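Local coordinates for protein chitinase (Thermococcus kodakarensis KOD1, PDB 5DHD) that breaks down chitin as an enzyme, the part described here being its second chitin-binding domain, which probably holds the enzyme on the insoluble polysaccharide, at residues N18-V23 with G76-G81; V35-K40 with V60-V65. One frame throughout, in Å; residues are numbered along the deposited sequence.

Contact 1 (N18-V23 with G76-G81); sequences NTEYDV and GFIATG. With PE3 (3,6,9,12,15,18,21,24,27,30,33,36,39-tridecaoxahentetracontane-1,41-diol), chain D.
Tyr21 and Phe77 face each other as a hydrogen-bonded pair of antiparallel strands, within the four-stranded sheet of a beta-sandwich of the cellulose-binding-domain clan. Their side chains point into the sandwich, on the same face as Thr19 and Ala79. Phe77 has CG between its backbone N and carbonyl carbon (chi1 59°), which swings the ring back toward Tyr21. Tyr21 CB lies over one face of the Phe77 ring, 3.7 Å from its centroid, a CH-pi contact. The two rings are nearly parallel (15°) but strongly offset, with centroids 5.1 Å apart and little overlap. Tyr21 OH bonds to Val85 N, which fixes the far end of its ring. On the other face, Glu20 CB rests against Ile78 CG1 at 4.0 Å. The backbone pairing is regular, with Tyr21 N to Phe77 O at 2.8 Å.

Where segment 76-81 leaves the sheet, two side chains of segment 18-23 grip Gly81. Thr19 OG1 donates to Gly81 O at 2.9 Å and is also bonded to Glu83 N. At the other end of the same glycine, Gly81 N gives its hydrogen to an in-plane lone pair of Asn18 OD1, 3.0 Å away.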
ATOM      1  N   ASN A  18      12.833 -10.443  -5.930  1.00 21.72           N
ATOM      2  CA  ASN A  18      12.098  -9.174  -5.894  1.00 19.13           C
ATOM      3  C   ASN A  18      10.922  -9.587  -5.022  1.00 17.93           C
ATOM      4  O   ASN A  18      10.631 -10.787  -4.897  1.00 18.78           O
ATOM      5  CB  ASN A  18      11.642  -8.709  -7.275  1.00 19.10           C
ATOM      6  CG  ASN A  18      12.811  -8.247  -8.108  1.00 22.87           C
ATOM      7  OD1 ASN A  18      13.713  -7.590  -7.593  1.00 20.96           O
ATOM      8  ND2 ASN A  18      12.812  -8.596  -9.392  1.00 28.98           N
ATOM      9  N   THR A  19      10.233  -8.621  -4.437  1.00 14.33           N
ATOM     10  CA  THR A  19       9.179  -8.948  -3.498  1.00 14.86           C
ATOM     11  C   THR A  19       7.815  -8.370  -3.806  1.00 12.00           C
ATOM     12  O   THR A  19       7.668  -7.174  -4.053  1.00 13.52           O
ATOM     13  CB  THR A  19       9.625  -8.488  -2.103  1.00 15.34           C
ATOM     14  OG1 THR A  19      10.918  -9.046  -1.819  1.00 14.92           O
ATOM     15  CG2 THR A  19       8.671  -8.960  -1.030  1.00 14.57           C
ATOM     16  N   GLU A  20       6.816  -9.242  -3.769  1.00 12.27           N
ATOM     17  CA  GLU A  20       5.440  -8.853  -4.027  1.00 10.90           C
ATOM     18  C   GLU A  20       4.704  -8.571  -2.729  1.00 12.52           C
ATOM     19  O   GLU A  20       4.805  -9.334  -1.759  1.00 13.38           O
ATOM     20  CB  GLU A  20       4.689  -9.957  -4.776  1.00 13.09           C
ATOM     21  CG  GLU A  20       3.201  -9.664  -5.017  1.00 13.77           C
ATOM     22  CD  GLU A  20       2.555 -10.630  -6.014  1.00 19.39           C
ATOM     23  OE1 GLU A  20       3.228 -11.041  -6.975  1.00 21.68           O
ATOM     24  OE2 GLU A  20       1.363 -10.960  -5.858  1.00 20.82           O
ATOM     25  N   TYR A  21       3.971  -7.466  -2.720  1.00 11.32           N
ATOM     26  CA  TYR A  21       3.177  -7.069  -1.569  1.00  9.23           C
ATOM     27  C   TYR A  21       1.729  -7.011  -2.015  1.00 11.33           C
ATOM     28  O   TYR A  21       1.351  -6.193  -2.864  1.00 12.30           O
ATOM     29  CB  TYR A  21       3.625  -5.696  -1.041  1.00 11.44           C
ATOM     30  CG  TYR A  21       5.024  -5.726  -0.475  1.00 12.18           C
ATOM     31  CD1 TYR A  21       6.129  -5.659  -1.312  1.00 12.74           C
ATOM     32  CD2 TYR A  21       5.237  -5.894   0.901  1.00 12.31           C
ATOM     33  CE1 TYR A  21       7.423  -5.765  -0.804  1.00 14.44           C
ATOM     34  CE2 TYR A  21       6.525  -6.000   1.420  1.00 12.91           C
ATOM     35  CZ  TYR A  21       7.612  -5.934   0.556  1.00 13.73           C
ATOM     36  OH  TYR A  21       8.900  -6.025   1.049  1.00 15.25           O
ATOM     37  N   ASP A  22       0.929  -7.916  -1.467  1.00 10.67           N
ATOM     38  CA  ASP A  22      -0.486  -7.975  -1.786  1.00 12.25           C
ATOM     39  C   ASP A  22      -1.188  -7.359  -0.597  1.00 12.40           C
ATOM     40  O   ASP A  22      -1.097  -7.853   0.524  1.00 13.84           O
ATOM     41  CB  ASP A  22      -0.918  -9.422  -2.006  1.00 12.91           C
ATOM     42  CG  ASP A  22      -0.263 -10.019  -3.232  1.00 16.67           C
ATOM     43  OD1 ASP A  22      -0.514  -9.495  -4.326  1.00 18.72           O
ATOM     44  OD2 ASP A  22       0.491 -10.991  -3.105  1.00 20.54           O
ATOM     45  N   VAL A  23      -1.875  -6.256  -0.855  1.00 12.74           N
ATOM     46  CA  VAL A  23      -2.530  -5.495   0.193  1.00 13.77           C
ATOM     47  C   VAL A  23      -4.044  -5.526   0.137  1.00 11.74           C
ATOM     48  O   VAL A  23      -4.635  -5.338  -0.925  1.00 14.51           O
ATOM     49  CB  VAL A  23      -2.072  -4.016   0.088  1.00 14.36           C
ATOM     50  CG1 VAL A  23      -2.750  -3.167   1.177  1.00 14.93           C
ATOM     51  CG2 VAL A  23      -0.557  -3.922   0.183  1.00 16.46           C
ATOM     52  N   GLY A  76      -1.879  -4.489  -5.301  1.00 10.34           N
ATOM     53  CA  GLY A  76      -0.577  -5.045  -5.000  1.00 11.39           C
ATOM     54  C   GLY A  76       0.521  -4.388  -5.788  1.00 11.04           C
ATOM     55  O   GLY A  76       0.270  -3.623  -6.725  1.00 11.89           O
ATOM     56  N   PHE A  77       1.754  -4.684  -5.400  1.00 11.09           N
ATOM     57  CA  PHE A  77       2.901  -4.141  -6.097  1.00 10.62           C
ATOM     58  C   PHE A  77       4.105  -5.031  -5.863  1.00 10.71           C
ATOM     59  O   PHE A  77       4.113  -5.871  -4.957  1.00 11.71           O
ATOM     60  CB  PHE A  77       3.238  -2.704  -5.640  1.00 11.76           C
ATOM     61  CG  PHE A  77       3.542  -2.572  -4.173  1.00 11.89           C
ATOM     62  CD1 PHE A  77       2.528  -2.368  -3.248  1.00 12.36           C
ATOM     63  CD2 PHE A  77       4.862  -2.617  -3.730  1.00 13.15           C
ATOM     64  CE1 PHE A  77       2.827  -2.212  -1.880  1.00 12.75           C
ATOM     65  CE2 PHE A  77       5.173  -2.453  -2.368  1.00 12.51           C
ATOM     66  CZ  PHE A  77       4.158  -2.254  -1.448  1.00 11.57           C
ATOM     67  N   ILE A  78       5.112  -4.861  -6.706  1.00 12.03           N
ATOM     68  CA  ILE A  78       6.346  -5.612  -6.574  1.00 13.45           C
ATOM     69  C   ILE A  78       7.459  -4.590  -6.446  1.00 13.14           C
ATOM     70  O   ILE A  78       7.523  -3.633  -7.222  1.00 13.50           O
ATOM     71  CB  ILE A  78       6.626  -6.512  -7.799  1.00 14.99           C
ATOM     72  CG1 ILE A  78       5.556  -7.609  -7.885  1.00 17.33           C
ATOM     73  CG2 ILE A  78       8.051  -7.123  -7.681  1.00 16.72           C
ATOM     74  CD1 ILE A  78       5.553  -8.388  -9.206  1.00 16.91           C
ATOM     75  N   ALA A  79       8.311  -4.770  -5.442  1.00 12.42           N
ATOM     76  CA  ALA A  79       9.440  -3.876  -5.220  1.00 13.06           C
ATOM     77  C   ALA A  79      10.710  -4.675  -5.493  1.00 14.24           C
ATOM     78  O   ALA A  79      10.757  -5.883  -5.256  1.00 14.85           O
ATOM     79  CB  ALA A  79       9.447  -3.329  -3.789  1.00 14.47           C
ATOM     80  N   THR A  80      11.739  -4.009  -5.997  1.00 15.37           N
ATOM     81  CA  THR A  80      12.985  -4.697  -6.301  1.00 15.80           C
ATOM     82  C   THR A  80      13.725  -5.068  -5.026  1.00 15.59           C
ATOM     83  O   THR A  80      13.700  -4.332  -4.040  1.00 17.31           O
ATOM     84  CB  THR A  80      13.891  -3.823  -7.176  1.00 17.44           C
ATOM     85  OG1 THR A  80      14.222  -2.618  -6.483  1.00 18.30           O
ATOM     86  CG2 THR A  80      13.173  -3.497  -8.491  1.00 19.42           C
ATOM     87  N   GLY A  81      14.381  -6.223  -5.057  1.00 16.31           N
ATOM     88  CA  GLY A  81      15.123  -6.671  -3.896  1.00 18.38           C
ATOM     89  C   GLY A  81      14.302  -7.532  -2.955  1.00 17.84           C
ATOM     90  O   GLY A  81      13.094  -7.716  -3.138  1.00 19.03           O
TER
HETATM   91  C42 PE3 D 803      -3.949 -13.248   1.950  0.50 46.76           C
HETATM   92  C41 PE3 D 803      -3.432 -14.501   2.626  0.50 46.56           C
HETATM   93  O40 PE3 D 803      -3.051 -15.430   1.617  0.50 42.36           O
HETATM   94  C39 PE3 D 803      -2.570 -16.592   2.279  0.50 32.89           C
HETATM   95  C38 PE3 D 803      -2.131 -17.645   1.257  0.50 32.19           C
HETATM   96  O37 PE3 D 803      -1.078 -17.143   0.454  0.50 39.32           O
HETATM   97  C36 PE3 D 803      -0.687 -18.142  -0.502  0.50 38.84           C
HETATM   98  C35 PE3 D 803       0.462 -17.610  -1.407  0.50 43.39           C
HETATM   99  O34 PE3 D 803      -0.000 -16.477  -2.183  0.50 48.02           O
HETATM  100  C33 PE3 D 803       1.077 -15.974  -3.001  0.50 50.71           C
HETATM  101  C32 PE3 D 803       0.594 -14.752  -3.815  0.50 57.00           C
HETATM  102  O31 PE3 D 803      -0.817 -14.518  -3.664  0.50 64.97           O
HETATM  103  C30 PE3 D 803      -1.152 -13.383  -4.444  0.50 57.33           C
HETATM  104  C29 PE3 D 803      -2.645 -13.080  -4.346  0.50 51.49           C
HETATM  105  O28 PE3 D 803      -2.980 -12.713  -3.002  0.50 60.41           O
HETATM  106  C27 PE3 D 803      -4.378 -12.410  -2.991  0.50 60.76           C
HETATM  107  C26 PE3 D 803      -4.815 -11.968  -1.593  0.50 59.53           C
HETATM  108  O25 PE3 D 803      -3.998 -10.898  -1.106  0.50 49.51           O
HETATM  109  C24 PE3 D 803      -4.545 -10.553   0.163  0.50 47.88           C
HETATM  110  C23 PE3 D 803      -3.776  -9.410   0.786  0.50 28.59           C
HETATM  111  O22 PE3 D 803      -3.520  -9.633   2.144  0.50 29.03           O

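Contact 2 (V35-K40 with V60-V65). With PE3 (3,6,9,12,15,18,21,24,27,30,33,36,39-tridecaoxahentetracontane-1,41-diol), chain E.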
ATOM      1  N   VAL A  35      -2.278   5.007   0.595  1.00 13.31           N
ATOM      2  CA  VAL A  35      -1.331   4.088   1.210  1.00 13.49           C
ATOM      3  C   VAL A  35       0.074   4.577   0.880  1.00 13.88           C
ATOM      4  O   VAL A  35       0.448   4.674  -0.289  1.00 15.43           O
ATOM      5  CB  VAL A  35      -1.534   2.656   0.722  1.00 12.78           C
ATOM      6  CG1 VAL A  35      -0.371   1.766   1.161  1.00 14.75           C
ATOM      7  CG2 VAL A  35      -2.827   2.113   1.303  1.00 15.38           C
ATOM      8  N   LYS A  36       0.840   4.904   1.916  1.00 13.50           N
ATOM      9  CA  LYS A  36       2.203   5.391   1.751  1.00 12.57           C
ATOM     10  C   LYS A  36       3.188   4.298   2.107  1.00 12.55           C
ATOM     11  O   LYS A  36       3.144   3.741   3.207  1.00 15.01           O
ATOM     12  CB  LYS A  36       2.459   6.618   2.630  1.00 17.51           C
ATOM     13  CG  LYS A  36       1.608   7.818   2.281  1.00 21.36           C
ATOM     14  CD  LYS A  36       2.180   9.030   2.988  1.00 25.76           C
ATOM     15  CE  LYS A  36       1.592  10.287   2.437  1.00 41.95           C
ATOM     16  NZ  LYS A  36       2.090  11.492   3.143  1.00 35.53           N
ATOM     17  N   VAL A  37       4.094   4.019   1.178  1.00 13.03           N
ATOM     18  CA  VAL A  37       5.082   2.966   1.350  1.00 12.57           C
ATOM     19  C   VAL A  37       6.504   3.510   1.368  1.00 16.16           C
ATOM     20  O   VAL A  37       6.885   4.305   0.508  1.00 15.08           O
ATOM     21  CB  VAL A  37       4.952   1.951   0.200  1.00 12.16           C
ATOM     22  CG1 VAL A  37       5.984   0.842   0.353  1.00 13.60           C
ATOM     23  CG2 VAL A  37       3.524   1.397   0.149  1.00 13.72           C
ATOM     24  N   LYS A  38       7.279   3.075   2.357  1.00 14.98           N
ATOM     25  CA  LYS A  38       8.674   3.477   2.486  1.00 15.44           C
ATOM     26  C   LYS A  38       9.542   2.293   2.081  1.00 16.06           C
ATOM     27  O   LYS A  38       9.420   1.205   2.647  1.00 15.91           O
ATOM     28  CB  LYS A  38       9.000   3.863   3.932  1.00 19.49           C
ATOM     29  CG  LYS A  38      10.483   4.217   4.179  1.00 20.27           C
ATOM     30  CD  LYS A  38      10.879   5.512   3.485  1.00 23.79           C
ATOM     31  CE  LYS A  38      12.320   5.914   3.821  1.00 35.55           C
ATOM     32  NZ  LYS A  38      13.321   4.863   3.439  1.00 47.89           N
ATOM     33  N   LEU A  39      10.412   2.502   1.101  1.00 16.02           N
ATOM     34  CA  LEU A  39      11.299   1.447   0.625  1.00 15.55           C
ATOM     35  C   LEU A  39      12.730   1.694   1.079  1.00 19.51           C
ATOM     36  O   LEU A  39      13.117   2.833   1.336  1.00 21.86           O
ATOM     37  CB  LEU A  39      11.323   1.421  -0.908  1.00 17.26           C
ATOM     38  CG  LEU A  39      10.009   1.244  -1.664  1.00 18.20           C
ATOM     39  CD1 LEU A  39      10.278   1.253  -3.163  1.00 18.40           C
ATOM     40  CD2 LEU A  39       9.355  -0.060  -1.238  1.00 18.72           C
ATOM     41  N   LYS A  40      13.516   0.626   1.175  1.00 20.19           N
ATOM     42  CA  LYS A  40      14.920   0.769   1.541  1.00 21.40           C
ATOM     43  C   LYS A  40      15.598   1.493   0.383  1.00 22.50           C
ATOM     44  O   LYS A  40      15.172   1.368  -0.764  1.00 21.83           O
ATOM     45  CB  LYS A  40      15.544  -0.614   1.712  1.00 27.13           C
ATOM     46  CG  LYS A  40      15.322  -1.243   3.071  1.00 44.05           C
ATOM     47  CD  LYS A  40      16.157  -2.510   3.221  1.00 55.15           C
ATOM     48  CE  LYS A  40      15.295  -3.756   3.146  1.00 63.35           C
ATOM     49  NZ  LYS A  40      16.114  -5.002   3.134  1.00 69.99           N
ATOM     50  N   VAL A  60       6.303   5.914  -1.746  1.00 13.55           N
ATOM     51  CA  VAL A  60       5.566   5.468  -2.915  1.00 14.44           C
ATOM     52  C   VAL A  60       4.129   5.580  -2.426  1.00 15.72           C
ATOM     53  O   VAL A  60       3.758   4.975  -1.417  1.00 16.65           O
ATOM     54  CB  VAL A  60       5.924   4.013  -3.326  1.00 14.72           C
ATOM     55  CG1 VAL A  60       5.101   3.618  -4.558  1.00 17.56           C
ATOM     56  CG2 VAL A  60       7.415   3.928  -3.666  1.00 17.20           C
ATOM     57  N   VAL A  61       3.331   6.377  -3.128  1.00 15.03           N
ATOM     58  CA  VAL A  61       1.952   6.619  -2.734  1.00 13.64           C
ATOM     59  C   VAL A  61       0.944   5.943  -3.648  1.00 13.64           C
ATOM     60  O   VAL A  61       0.916   6.188  -4.859  1.00 15.24           O
ATOM     61  CB  VAL A  61       1.675   8.150  -2.681  1.00 17.19           C
ATOM     62  CG1 VAL A  61       0.265   8.414  -2.202  1.00 17.74           C
ATOM     63  CG2 VAL A  61       2.685   8.843  -1.743  1.00 20.45           C
ATOM     64  N   PHE A  62       0.114   5.091  -3.058  1.00 12.70           N
ATOM     65  CA  PHE A  62      -0.906   4.380  -3.808  1.00 13.25           C
ATOM     66  C   PHE A  62      -2.281   4.929  -3.464  1.00 13.57           C
ATOM     67  O   PHE A  62      -2.583   5.202  -2.298  1.00 13.46           O
ATOM     68  CB  PHE A  62      -0.876   2.874  -3.500  1.00 13.92           C
ATOM     69  CG  PHE A  62       0.344   2.179  -4.023  1.00 11.88           C
ATOM     70  CD1 PHE A  62       0.467   1.862  -5.366  1.00 13.75           C
ATOM     71  CD2 PHE A  62       1.377   1.840  -3.151  1.00 13.75           C
ATOM     72  CE1 PHE A  62       1.606   1.205  -5.840  1.00 14.74           C
ATOM     73  CE2 PHE A  62       2.526   1.179  -3.624  1.00 14.13           C
ATOM     74  CZ  PHE A  62       2.632   0.866  -4.957  1.00 13.30           C
ATOM     75  N   THR A  63      -3.101   5.094  -4.494  1.00 12.25           N
ATOM     76  CA  THR A  63      -4.460   5.583  -4.333  1.00 12.26           C
ATOM     77  C   THR A  63      -5.376   4.694  -5.170  1.00 13.34           C
ATOM     78  O   THR A  63      -4.931   4.049  -6.124  1.00 13.44           O
ATOM     79  CB  THR A  63      -4.584   7.077  -4.740  1.00 16.04           C
ATOM     80  OG1 THR A  63      -3.992   7.281  -6.031  1.00 16.25           O
ATOM     81  CG2 THR A  63      -3.872   7.962  -3.718  1.00 15.68           C
ATOM     82  N   PRO A  64      -6.670   4.669  -4.841  1.00 13.08           N
ATOM     83  CA  PRO A  64      -7.598   3.820  -5.590  1.00 12.38           C
ATOM     84  C   PRO A  64      -7.960   4.212  -7.004  1.00 14.14           C
ATOM     85  O   PRO A  64      -8.010   5.394  -7.347  1.00 15.34           O
ATOM     86  CB  PRO A  64      -8.859   3.803  -4.714  1.00 13.06           C
ATOM     87  CG  PRO A  64      -8.830   5.172  -4.054  1.00 15.34           C
ATOM     88  CD  PRO A  64      -7.351   5.397  -3.745  1.00 14.68           C
ATOM     89  N   VAL A  65      -8.187   3.193  -7.828  1.00 14.86           N
ATOM     90  CA  VAL A  65      -8.678   3.433  -9.175  1.00 14.60           C
ATOM     91  C   VAL A  65     -10.186   3.569  -8.936  1.00 16.97           C
ATOM     92  O   VAL A  65     -10.660   3.344  -7.819  1.00 16.49           O
ATOM     93  CB  VAL A  65      -8.332   2.266 -10.151  1.00 16.22           C
ATOM     94  CG1 VAL A  65      -6.828   2.285 -10.418  1.00 15.96           C
ATOM     95  CG2 VAL A  65      -8.778   0.905  -9.598  1.00 14.47           C
TER
HETATM   96  C18 PE3 E 804       3.466  10.906   6.309  0.50 26.51           C
HETATM   97  C17 PE3 E 804       2.266  11.716   6.780  0.50 30.59           C
HETATM   98  O16 PE3 E 804       1.196  11.386   5.910  0.50 32.17           O
HETATM   99  C15 PE3 E 804      -0.001  12.065   6.233  0.50 35.69           C
HETATM  100  C14 PE3 E 804      -1.034  11.629   5.212  0.50 39.97           C
HETATM  101  O13 PE3 E 804      -0.656  12.240   3.989  0.50 35.27           O
HETATM  102  C12 PE3 E 804      -1.572  11.822   2.995  0.50 38.34           C
HETATM  103  C11 PE3 E 804      -1.186  12.490   1.680  0.50 39.32           C
HETATM  104  O10 PE3 E 804       0.174  12.276   1.346  0.50 46.47           O
HETATM  105  C9  PE3 E 804       0.347  12.940   0.096  0.50 44.67           C
HETATM  106  C8  PE3 E 804       1.764  12.835  -0.454  0.50 43.38           C
HETATM  107  O7  PE3 E 804       2.715  12.894   0.598  0.50 36.56           O
HETATM  108  C6  PE3 E 804       3.983  12.752  -0.030  0.50 43.09           C
HETATM  109  C5  PE3 E 804       5.138  12.818   0.973  0.50 37.41           C
HETATM  110  O4  PE3 E 804       4.807  12.106   2.157  0.50 41.88           O
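In Val37, chi1 of 180° leaves CG2 anti to the carbonyl carbon, beside the backbone N, where it meets the Phe62 ring. In Phe62, CG is anti to the carbonyl carbon (chi1 -69°), and the ring comes alongside Val37. Val37 CG2 touches that ring at its edge, in plane, 3.9 Å from Phe62 CE2. Val37 CB and Val60 CB are 4.2 Å apart. Further along, Leu39 CD1 reaches Val60 CG2. Val35 packs against the base of the Phe62 side chain, CB to CB. These apolar groups line one face of the strand pair.

The pair belongs to the five-stranded antiparallel sheet of the beta-sandwich. Strand 34-39 is its middle strand, with 59-64 on one flank and 85-92 on the other. Val35 and Phe62 exchange two nearly straight backbone bonds, and Val37 and Val60 exchange two more. Val35 N to Phe62 O is 2.9 Å. Val37 N to Val60 O is 2.8 Å, and this bond is more bent, 158° at the hydrogen.

Lys36 and Val61 form the non-hydrogen-bonded pair between them and point to the opposite face. Lys36 CG passes Val61 CG2 at 4.3 Å. From there the lysine chain runs extended, away from Val61, to a bound polyethylene glycol. The glycol curls round NZ as a crown ether does round a cation. Lys36 NZ bonds to four of its ether oxygens, O4, O7, O13 and O16, with O16 at 2.9 Å and O4 at 3.0 Å. The three hydrogens of an ammonium group must be shared among these four. An alanine here would probably leave those ether oxygens without their shared ammonium group and the glycol free to uncurl.

Contact 1 and contact 2 lie in the two facing sheets of the sandwich, with centres about 11 Å apart. Their inward side chains meet in the core. The rings of Phe77 and Phe62 stack, with Phe77 CD1 and Phe62 CE2 at 3.6 Å. Phe77 CZ also packs on Val37 CG1 at 4.0 Å, and Ala79 CB on Leu39 CD2 at 4.1 Å. Both strands of contact 2 come from the chain between the two strands of contact 1. Strand 19-26 is followed by 34-39, and 59-64 by 72-79, so the chain crosses between the sheets at both steps. Each contact has a glycol on its outer face, near Asp22 in contact 1 and round Lys36 in contact 2.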